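Local atomic coordinates of tRNA (cytosine(38)-C(5))-methyltransferase (Schizosaccharomyces pombe, PDB entry 6FDF), a protein that transfers a methyl group from S-adenosyl-L-methionine to C5 of cytosine 38 in the anticodon loop of tRNA(Asp) and, less efficiently, tRNA(Glu), without methylating DNA. Residues A[262-265]-A[266-269]; A[172-175]-A[176-179]; A[48-51]-A[52-56]. All coordinates share one frame; numbering follows the deposited sequence.

Interaction 1: residues A[262-265]-A[266-269]; sequences HENT and HEQF
A first torsion near 180° serves both side chains that carry this turn: it brings OD1 of Asn264 (chi1 -168°) to the backbone N of Glu267, and it sets CG of Gln268 beneath the imidazole of His262, where a bend at chi2 keeps the rest of the Gln268 chain close to the ring. The setting is the N-terminus of helix 265-272, with Asn264 as its N-cap. Its OD1 accepts the Glu267 N-H at 3.1 Å in a nearly straight bond, although the donor stands well above the plane of the amide carbonyl. Beyond this cap the Asn264 amide is stacked on the Glu267 carboxylate, the two planes only 22° apart, with ND2 of Asn264 lying 3.8 Å from CD of Glu267. Glu267 OE1 also forms a salt bridge with Arg271 one turn further on, and takes a hydrogen bond from a water that makes a second, weak one to Asn264 O. That same Asn264 carbonyl receives the Gln268 N-H at 3.1 Å, the first i to i+4 bond of the helix, and Phe269 N to Thr265 O is the next. At the loop side, a CH-pi contact places Gln268 CG 3.6 Å from the centroid of the His262 ring, almost on the ring normal. Ser260 OG bonds to His262 ND1 and so helps to fix the turn of the ring. Were His262 replaced by an alanine, Gln268 CG would probably lose the aromatic face it rests on, its chain would be freer to turn, and Ser260 OG would be left without its imidazole partner. The far flank of the turn faces the small sheet: Thr265 and Phe269 pack on Ile231, while Thr265 OG1 is hydrogen-bonded to Gln258 OE1.

Interaction 2: residues A[172-175]-A[176-179]; sequences LARL and NFKG
The exit from strand 168-175, an inner strand of the central seven-stranded methyltransferase sheet with its Rossmann-like order 3-2-1-4-5-7-6, is marked by a cation-pi pair between Arg174 and Phe177. The strand is antiparallel to both neighbours, and as it ends the chain turns through Asn176, whose positive phi (48°) belongs to the left-handed region. The two side chains then run alongside each other in the same direction. With CG anti to its carbonyl carbon (chi1 -62°), Arg174 sends CD over the phenyl face in a CH-pi contact, 4.2 Å from the ring centroid, and the extended chain beyond carries the guanidinium further along the ring. There it stands almost upright on the ring, the planes 84° apart, so that an edge rather than a face is offered to the pi cloud; NH2 of Arg174 comes within 3.2 Å of CZ of Phe177. The other guanidinium nitrogens are engaged at the end of helix 318-328, NH1 with Leu327 O and NE with Leu328 O, which fixes the rotation of the group. Trp181 meets both partners, by cation-pi with Arg174 and edge-to-face with Phe177. Across the phenyl ring from the arginine, the backbone N of Gly179 sits 3.4 Å above the ring plane, over its centre.

Interaction 3: residues A[48-51]-A[52-56]; sequences EIYN and LNHGK
Ile49 O is gripped twice by one residue: Asn53 ND2 donates to it at 3.0 Å in an almost perfectly straight bond, and Asn53 N reaches it at 3.2 Å from the opposite face of the carbonyl plane. CG of Asn53 stands anti to its own carbonyl carbon (chi1 -76°), which turns the amide back toward Ile49 O. The acceptor lies in the plane of that amide, whose OD1 takes the backbone N-H of Glu297. One residue on, His54 N donates to Tyr50 O at 2.8 Å, nearly along the C=O axis. The rings of this pair meet edge-to-face with their planes 52° apart: an edge of the imidazole is directed at the phenol face, with His54 CD2 3.5 Å above the plane of the Tyr50 ring, over its centre. All this closes helix 44-54, the connecting helix of the beta-alpha-beta unit formed with strands 34-41 and 58-60. Tyr50 OH bonds to Glu15 and His24, and the imidazole of His54 stacks on His24; the Tyr50 side chain is about 7 Å from the bound S-adenosyl-L-homocysteine. Gly55 leaves the helix with phi 99°, where a CB would jam against the preceding carbonyl. Its own O receives a CA-H...O contact from Asn51 CA at 3.3 Å, while Asn51 OD1 accepts from Leu57 N and Ala58 N.

The three contacts illustrate how one chain starts and stops its regular elements. Interaction 1 opens a helix and interaction 3 closes another, both through asparagine side chains bonded to backbone groups, whereas interaction 2 ends a strand with no hydrogen bond between its segments and relies on charge over an aromatic face. Interaction 1 is a surface feature next to the small three-stranded sheet, on the opposite side of the chain's centre from interaction 2. Interactions 2 and 3 are partly buried and belong to the large sheet and its helices, yet their nearest atoms remain about 19 Å apart; none of the three touches another. Of them, only interaction 3 approaches the cofactor product.

Interaction 1: residues A[262-265]-A[266-269]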
ATOM      1  N   HIS A 262      16.397  17.813 -22.142  1.00 46.85           N
ATOM      2  CA  HIS A 262      15.841  17.611 -23.478  1.00 50.66           C
ATOM      3  C   HIS A 262      14.319  17.696 -23.445  1.00 50.28           C
ATOM      4  O   HIS A 262      13.664  17.011 -22.657  1.00 49.14           O
ATOM      5  CB  HIS A 262      16.273  16.257 -24.046  1.00 52.51           C
ATOM      6  CG  HIS A 262      17.755  16.105 -24.204  1.00 44.55           C
ATOM      7  ND1 HIS A 262      18.565  15.625 -23.198  1.00 44.88           N
ATOM      8  CD2 HIS A 262      18.572  16.366 -25.252  1.00 47.51           C
ATOM      9  CE1 HIS A 262      19.817  15.598 -23.618  1.00 41.61           C
ATOM     10  NE2 HIS A 262      19.848  16.041 -24.863  1.00 47.41           N
ATOM     11  N   GLU A 263      13.757  18.555 -24.299  0.59 48.96           N
ATOM     12  CA  GLU A 263      12.305  18.672 -24.368  0.59 56.28           C
ATOM     13  C   GLU A 263      11.679  17.497 -25.109  0.59 57.87           C
ATOM     14  O   GLU A 263      10.608  17.015 -24.720  0.59 59.45           O
ATOM     15  CB  GLU A 263      11.913  19.996 -25.029  0.59 62.54           C
ATOM     16  CG  GLU A 263      12.446  21.228 -24.312  0.59 65.09           C
ATOM     17  CD  GLU A 263      12.008  22.525 -24.967  0.59 71.75           C
ATOM     18  OE1 GLU A 263      10.920  22.546 -25.579  0.59 77.41           O
ATOM     19  OE2 GLU A 263      12.752  23.523 -24.870  0.59 73.89           O
ATOM     20  N   ASN A 264      12.337  17.009 -26.161  1.00 52.61           N
ATOM     21  CA  ASN A 264      11.788  15.953 -27.013  1.00 53.38           C
ATOM     22  C   ASN A 264      12.472  14.648 -26.607  1.00 51.86           C
ATOM     23  O   ASN A 264      13.525  14.286 -27.137  1.00 49.25           O
ATOM     24  CB  ASN A 264      11.990  16.264 -28.497  1.00 60.81           C
ATOM     25  CG  ASN A 264      11.184  15.345 -29.405  1.00 61.30           C
ATOM     26  OD1 ASN A 264      10.901  14.195 -29.061  1.00 58.22           O
ATOM     27  ND2 ASN A 264      10.815  15.851 -30.578  1.00 65.33           N
ATOM     28  N   THR A 265      11.850  13.943 -25.660  1.00 49.28           N
ATOM     29  CA  THR A 265      12.481  12.770 -25.059  1.00 48.58           C
ATOM     30  C   THR A 265      12.622  11.639 -26.070  1.00 48.34           C
ATOM     31  O   THR A 265      13.690  11.021 -26.170  1.00 43.56           O
ATOM     32  CB  THR A 265      11.672  12.313 -23.847  1.00 45.91           C
ATOM     33  OG1 THR A 265      11.682  13.344 -22.852  1.00 46.76           O
ATOM     34  CG2 THR A 265      12.249  11.020 -23.244  1.00 42.45           C
ATOM     35  N   HIS A 266      11.565  11.368 -26.844  1.00 49.17           N
ATOM     36  CA  HIS A 266      11.622  10.276 -27.812  1.00 51.86           C
ATOM     37  C   HIS A 266      12.677  10.534 -28.878  1.00 51.76           C
ATOM     38  O   HIS A 266      13.417   9.621 -29.262  1.00 48.86           O
ATOM     39  CB  HIS A 266      10.259  10.061 -28.468  1.00 62.17           C
ATOM     40  CG  HIS A 266      10.272   9.001 -29.525  1.00 72.09           C
ATOM     41  ND1 HIS A 266      10.145   9.285 -30.867  1.00 76.89           N
ATOM     42  CD2 HIS A 266      10.420   7.657 -29.438  1.00 74.26           C
ATOM     43  CE1 HIS A 266      10.204   8.163 -31.562  1.00 77.60           C
ATOM     44  NE2 HIS A 266      10.370   7.159 -30.718  1.00 75.87           N
ATOM     45  N   GLU A 267      12.745  11.769 -29.387  1.00 48.09           N
ATOM     46  CA  GLU A 267      13.748  12.096 -30.389  1.00 49.10           C
ATOM     47  C   GLU A 267      15.154  11.907 -29.841  1.00 47.73           C
ATOM     48  O   GLU A 267      16.018  11.329 -30.512  1.00 44.98           O
ATOM     49  CB  GLU A 267      13.541  13.533 -30.872  1.00 50.97           C
ATOM     50  CG  GLU A 267      14.376  13.951 -32.057  1.00 57.64           C
ATOM     51  CD  GLU A 267      14.092  15.386 -32.466  1.00 70.72           C
ATOM     52  OE1 GLU A 267      14.477  16.300 -31.706  1.00 69.19           O
ATOM     53  OE2 GLU A 267      13.487  15.599 -33.539  1.00 68.31           O
ATOM     54  N   GLN A 268      15.407  12.383 -28.620  1.00 42.43           N
ATOM     55  CA  GLN A 268      16.735  12.222 -28.044  1.00 46.67           C
ATOM     56  C   GLN A 268      17.032  10.758 -27.737  1.00 42.19           C
ATOM     57  O   GLN A 268      18.192  10.335 -27.807  1.00 45.52           O
ATOM     58  CB  GLN A 268      16.870  13.070 -26.776  1.00 46.84           C
ATOM     59  CG  GLN A 268      18.215  12.936 -26.076  1.00 45.96           C
ATOM     60  CD  GLN A 268      19.394  13.269 -26.981  1.00 48.31           C
ATOM     61  OE1 GLN A 268      20.438  12.619 -26.920  1.00 53.06           O
ATOM     62  NE2 GLN A 268      19.242  14.300 -27.806  1.00 47.65           N
ATOM     63  N   PHE A 269      16.002   9.974 -27.417  1.00 39.96           N
ATOM     64  CA  PHE A 269      16.224   8.569 -27.087  1.00 38.50           C
ATOM     65  C   PHE A 269      16.888   7.832 -28.244  1.00 40.88           C
ATOM     66  O   PHE A 269      17.812   7.036 -28.035  1.00 42.21           O
ATOM     67  CB  PHE A 269      14.904   7.902 -26.704  1.00 39.19           C
ATOM     68  CG  PHE A 269      15.075   6.568 -26.020  1.00 41.08           C
ATOM     69  CD1 PHE A 269      15.265   5.411 -26.765  1.00 44.61           C
ATOM     70  CD2 PHE A 269      15.054   6.474 -24.640  1.00 40.68           C
ATOM     71  CE1 PHE A 269      15.429   4.180 -26.144  1.00 44.80           C
ATOM     72  CE2 PHE A 269      15.218   5.244 -24.007  1.00 43.31           C
ATOM     73  CZ  PHE A 269      15.403   4.097 -24.766  1.00 40.82           C
TER
HETATM   74  O   HOH W   1      15.583  16.124 -29.017  1.00 57.03           O

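Interaction 2: residues A[172-175]-A[176-179]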
ATOM      1  N   LEU A 172     -14.514  -0.821   3.462  1.00 29.37           N
ATOM      2  CA  LEU A 172     -14.699  -0.225   4.782  1.00 28.92           C
ATOM      3  C   LEU A 172     -15.972  -0.804   5.372  1.00 26.14           C
ATOM      4  O   LEU A 172     -17.037  -0.708   4.753  1.00 30.41           O
ATOM      5  CB  LEU A 172     -14.801   1.303   4.693  1.00 30.40           C
ATOM      6  CG  LEU A 172     -13.518   2.132   4.574  1.00 32.16           C
ATOM      7  CD1 LEU A 172     -12.741   1.798   3.311  1.00 37.19           C
ATOM      8  CD2 LEU A 172     -13.856   3.615   4.608  1.00 32.82           C
ATOM      9  N   ALA A 173     -15.873  -1.394   6.566  1.00 27.14           N
ATOM     10  CA  ALA A 173     -17.006  -2.080   7.181  1.00 30.33           C
ATOM     11  C   ALA A 173     -17.235  -1.551   8.589  1.00 28.92           C
ATOM     12  O   ALA A 173     -16.289  -1.455   9.375  1.00 29.91           O
ATOM     13  CB  ALA A 173     -16.780  -3.602   7.227  1.00 29.08           C
ATOM     14  N   ARG A 174     -18.486  -1.201   8.897  1.00 30.29           N
ATOM     15  CA  ARG A 174     -18.906  -0.830  10.243  1.00 30.73           C
ATOM     16  C   ARG A 174     -19.931  -1.836  10.743  1.00 27.31           C
ATOM     17  O   ARG A 174     -20.933  -2.091  10.065  1.00 32.69           O
ATOM     18  CB  ARG A 174     -19.531   0.569  10.285  1.00 32.97           C
ATOM     19  CG  ARG A 174     -18.621   1.712   9.885  1.00 32.88           C
ATOM     20  CD  ARG A 174     -19.438   2.978   9.786  1.00 32.65           C
ATOM     21  NE  ARG A 174     -18.620   4.168   9.570  1.00 35.26           N
ATOM     22  CZ  ARG A 174     -19.116   5.348   9.200  1.00 37.81           C
ATOM     23  NH1 ARG A 174     -18.306   6.385   9.006  1.00 37.38           N
ATOM     24  NH2 ARG A 174     -20.425   5.490   9.009  1.00 41.24           N
ATOM     25  N   LEU A 175     -19.692  -2.385  11.933  1.00 29.96           N
ATOM     26  CA  LEU A 175     -20.648  -3.297  12.553  1.00 31.78           C
ATOM     27  C   LEU A 175     -21.929  -2.564  12.947  1.00 34.31           C
ATOM     28  O   LEU A 175     -21.879  -1.480  13.540  1.00 35.36           O
ATOM     29  CB  LEU A 175     -20.011  -3.948  13.780  1.00 31.07           C
ATOM     30  CG  LEU A 175     -20.834  -5.003  14.516  1.00 31.85           C
ATOM     31  CD1 LEU A 175     -21.007  -6.257  13.670  1.00 36.17           C
ATOM     32  CD2 LEU A 175     -20.155  -5.338  15.829  1.00 32.90           C
ATOM     33  N   ASN A 176     -23.075  -3.170  12.621  1.00 30.65           N
ATOM     34  CA  ASN A 176     -24.399  -2.694  13.045  1.00 35.69           C
ATOM     35  C   ASN A 176     -24.593  -1.193  12.808  1.00 42.42           C
ATOM     36  O   ASN A 176     -25.021  -0.448  13.692  1.00 43.19           O
ATOM     37  CB  ASN A 176     -24.655  -3.044  14.516  1.00 41.45           C
ATOM     38  CG  ASN A 176     -24.621  -4.543  14.781  1.00 43.58           C
ATOM     39  OD1 ASN A 176     -24.101  -4.994  15.805  1.00 45.03           O
ATOM     40  ND2 ASN A 176     -25.192  -5.319  13.869  1.00 40.25           N
ATOM     41  N   PHE A 177     -24.293  -0.746  11.591  1.00 40.01           N
ATOM     42  CA  PHE A 177     -24.473   0.652  11.210  1.00 40.91           C
ATOM     43  C   PHE A 177     -25.584   0.750  10.172  1.00 41.00           C
ATOM     44  O   PHE A 177     -25.507   0.114   9.117  1.00 40.56           O
ATOM     45  CB  PHE A 177     -23.175   1.248  10.663  1.00 39.35           C
ATOM     46  CG  PHE A 177     -23.336   2.635  10.113  1.00 41.56           C
ATOM     47  CD1 PHE A 177     -23.434   3.723  10.967  1.00 43.44           C
ATOM     48  CD2 PHE A 177     -23.397   2.854   8.747  1.00 41.16           C
ATOM     49  CE1 PHE A 177     -23.592   5.004  10.470  1.00 44.35           C
ATOM     50  CE2 PHE A 177     -23.553   4.133   8.242  1.00 44.48           C
ATOM     51  CZ  PHE A 177     -23.647   5.210   9.105  1.00 44.72           C
ATOM     52  N   LYS A 178     -26.602   1.561  10.464  1.00 40.37           N
ATOM     53  CA  LYS A 178     -27.801   1.650   9.639  1.00 47.12           C
ATOM     54  C   LYS A 178     -27.968   3.016   8.984  1.00 50.35           C
ATOM     55  O   LYS A 178     -29.028   3.293   8.412  1.00 51.34           O
ATOM     56  CB  LYS A 178     -29.041   1.319  10.472  1.00 51.13           C
ATOM     57  CG  LYS A 178     -29.036  -0.073  11.083  1.00 59.78           C
ATOM     58  CD  LYS A 178     -28.848  -1.151  10.025  1.00 65.87           C
ATOM     59  CE  LYS A 178     -28.997  -2.547  10.622  1.00 69.13           C
ATOM     60  NZ  LYS A 178     -28.014  -2.800  11.712  1.00 73.73           N
ATOM     61  N   GLY A 179     -26.957   3.873   9.056  1.00 43.45           N
ATOM     62  CA  GLY A 179     -27.017   5.194   8.468  1.00 49.40           C
ATOM     63  C   GLY A 179     -26.610   5.198   7.011  1.00 51.46           C
ATOM     64  O   GLY A 179     -26.633   4.176   6.321  1.00 46.93           O
TER

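Interaction 3: residues A[48-51]-A[52-56]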
ATOM      1  N   GLU A  48      11.327  -6.251  10.989  1.00 36.41           N
ATOM      2  CA  GLU A  48      12.495  -5.499  11.436  1.00 41.94           C
ATOM      3  C   GLU A  48      12.311  -4.003  11.194  1.00 40.05           C
ATOM      4  O   GLU A  48      12.559  -3.186  12.091  1.00 41.25           O
ATOM      5  CB  GLU A  48      13.751  -6.017  10.734  1.00 42.85           C
ATOM      6  CG  GLU A  48      15.034  -5.340  11.175  1.00 57.57           C
ATOM      7  CD  GLU A  48      16.267  -5.977  10.557  1.00 67.64           C
ATOM      8  OE1 GLU A  48      17.348  -5.358  10.610  1.00 70.52           O
ATOM      9  OE2 GLU A  48      16.150  -7.096  10.013  1.00 70.38           O
ATOM     10  N   ILE A  49      11.875  -3.627   9.985  1.00 35.94           N
ATOM     11  CA  ILE A  49      11.586  -2.222   9.700  1.00 35.69           C
ATOM     12  C   ILE A  49      10.422  -1.729  10.549  1.00 35.70           C
ATOM     13  O   ILE A  49      10.466  -0.621  11.098  1.00 38.34           O
ATOM     14  CB  ILE A  49      11.311  -2.023   8.195  1.00 36.41           C
ATOM     15  CG1 ILE A  49      12.522  -2.464   7.366  1.00 37.69           C
ATOM     16  CG2 ILE A  49      10.918  -0.579   7.891  1.00 33.35           C
ATOM     17  CD1 ILE A  49      13.772  -1.677   7.674  1.00 43.34           C
ATOM     18  N   TYR A  50       9.378  -2.549  10.703  1.00 34.79           N
ATOM     19  CA  TYR A  50       8.224  -2.117  11.489  1.00 35.22           C
ATOM     20  C   TYR A  50       8.651  -1.753  12.906  1.00 37.54           C
ATOM     21  O   TYR A  50       8.332  -0.672  13.417  1.00 36.82           O
ATOM     22  CB  TYR A  50       7.134  -3.199  11.514  1.00 31.38           C
ATOM     23  CG  TYR A  50       5.833  -2.701  12.126  1.00 32.59           C
ATOM     24  CD1 TYR A  50       5.723  -2.472  13.500  1.00 33.62           C
ATOM     25  CD2 TYR A  50       4.722  -2.444  11.334  1.00 31.31           C
ATOM     26  CE1 TYR A  50       4.544  -1.991  14.059  1.00 36.44           C
ATOM     27  CE2 TYR A  50       3.537  -1.978  11.885  1.00 28.90           C
ATOM     28  CZ  TYR A  50       3.458  -1.746  13.245  1.00 32.80           C
ATOM     29  OH  TYR A  50       2.282  -1.278  13.790  1.00 33.51           O
ATOM     30  N   ASN A  51       9.381  -2.657  13.560  1.00 35.78           N
ATOM     31  CA  ASN A  51       9.705  -2.470  14.969  1.00 37.00           C
ATOM     32  C   ASN A  51      10.708  -1.343  15.172  1.00 36.37           C
ATOM     33  O   ASN A  51      10.671  -0.663  16.205  1.00 40.52           O
ATOM     34  CB  ASN A  51      10.224  -3.785  15.546  1.00 38.31           C
ATOM     35  CG  ASN A  51       9.126  -4.823  15.669  1.00 42.01           C
ATOM     36  OD1 ASN A  51       7.968  -4.483  15.896  1.00 41.72           O
ATOM     37  ND2 ASN A  51       9.483  -6.095  15.514  1.00 45.81           N
ATOM     38  N   LEU A  52      11.616  -1.145  14.213  1.00 37.82           N
ATOM     39  CA  LEU A  52      12.581  -0.059  14.315  1.00 44.71           C
ATOM     40  C   LEU A  52      11.900   1.302  14.288  1.00 43.02           C
ATOM     41  O   LEU A  52      12.358   2.240  14.954  1.00 45.99           O
ATOM     42  CB  LEU A  52      13.598  -0.165  13.178  1.00 47.78           C
ATOM     43  CG  LEU A  52      14.575   1.002  13.031  1.00 56.00           C
ATOM     44  CD1 LEU A  52      15.474   1.105  14.253  1.00 60.30           C
ATOM     45  CD2 LEU A  52      15.397   0.861  11.757  1.00 58.01           C
ATOM     46  N   ASN A  53      10.793   1.422  13.559  1.00 41.57           N
ATOM     47  CA  ASN A  53      10.135   2.707  13.359  1.00 40.96           C
ATOM     48  C   ASN A  53       8.951   2.934  14.291  1.00 41.65           C
ATOM     49  O   ASN A  53       8.726   4.065  14.726  1.00 45.66           O
ATOM     50  CB  ASN A  53       9.676   2.834  11.900  1.00 36.59           C
ATOM     51  CG  ASN A  53      10.829   3.131  10.955  1.00 40.50           C
ATOM     52  OD1 ASN A  53      11.183   4.286  10.735  1.00 38.91           O
ATOM     53  ND2 ASN A  53      11.413   2.082  10.382  1.00 39.95           N
ATOM     54  N   HIS A  54       8.187   1.889  14.614  1.00 38.90           N
ATOM     55  CA  HIS A  54       6.971   2.032  15.405  1.00 38.43           C
ATOM     56  C   HIS A  54       7.108   1.541  16.836  1.00 41.51           C
ATOM     57  O   HIS A  54       6.207   1.787  17.645  1.00 42.64           O
ATOM     58  CB  HIS A  54       5.809   1.279  14.737  1.00 34.36           C
ATOM     59  CG  HIS A  54       5.513   1.722  13.338  1.00 35.78           C
ATOM     60  ND1 HIS A  54       5.049   2.985  13.035  1.00 36.05           N
ATOM     61  CD2 HIS A  54       5.628   1.072  12.156  1.00 34.81           C
ATOM     62  CE1 HIS A  54       4.881   3.090  11.729  1.00 35.57           C
ATOM     63  NE2 HIS A  54       5.226   1.943  11.172  1.00 34.99           N
ATOM     64  N   GLY A  55       8.193   0.858  17.171  1.00 42.42           N
ATOM     65  CA  GLY A  55       8.267   0.146  18.426  1.00 43.66           C
ATOM     66  C   GLY A  55       7.981  -1.335  18.243  1.00 42.53           C
ATOM     67  O   GLY A  55       7.448  -1.778  17.223  1.00 41.21           O
ATOM     68  N   LYS A  56       8.350  -2.120  19.258  1.00 43.21           N
ATOM     69  CA  LYS A  56       8.312  -3.579  19.145  1.00 43.27           C
ATOM     70  C   LYS A  56       6.866  -4.050  19.265  1.00 39.97           C
ATOM     71  O   LYS A  56       6.393  -4.473  20.324  1.00 45.53           O
ATOM     72  CB  LYS A  56       9.211  -4.223  20.192  1.00 55.31           C
ATOM     73  CG  LYS A  56      10.639  -3.722  20.125  1.00 66.77           C
ATOM     74  CD  LYS A  56      11.524  -4.408  21.145  1.00 69.13           C
ATOM     75  CE  LYS A  56      12.959  -3.925  21.026  1.00 69.07           C
ATOM     76  NZ  LYS A  56      13.849  -4.623  21.996  1.00 73.84           N
TER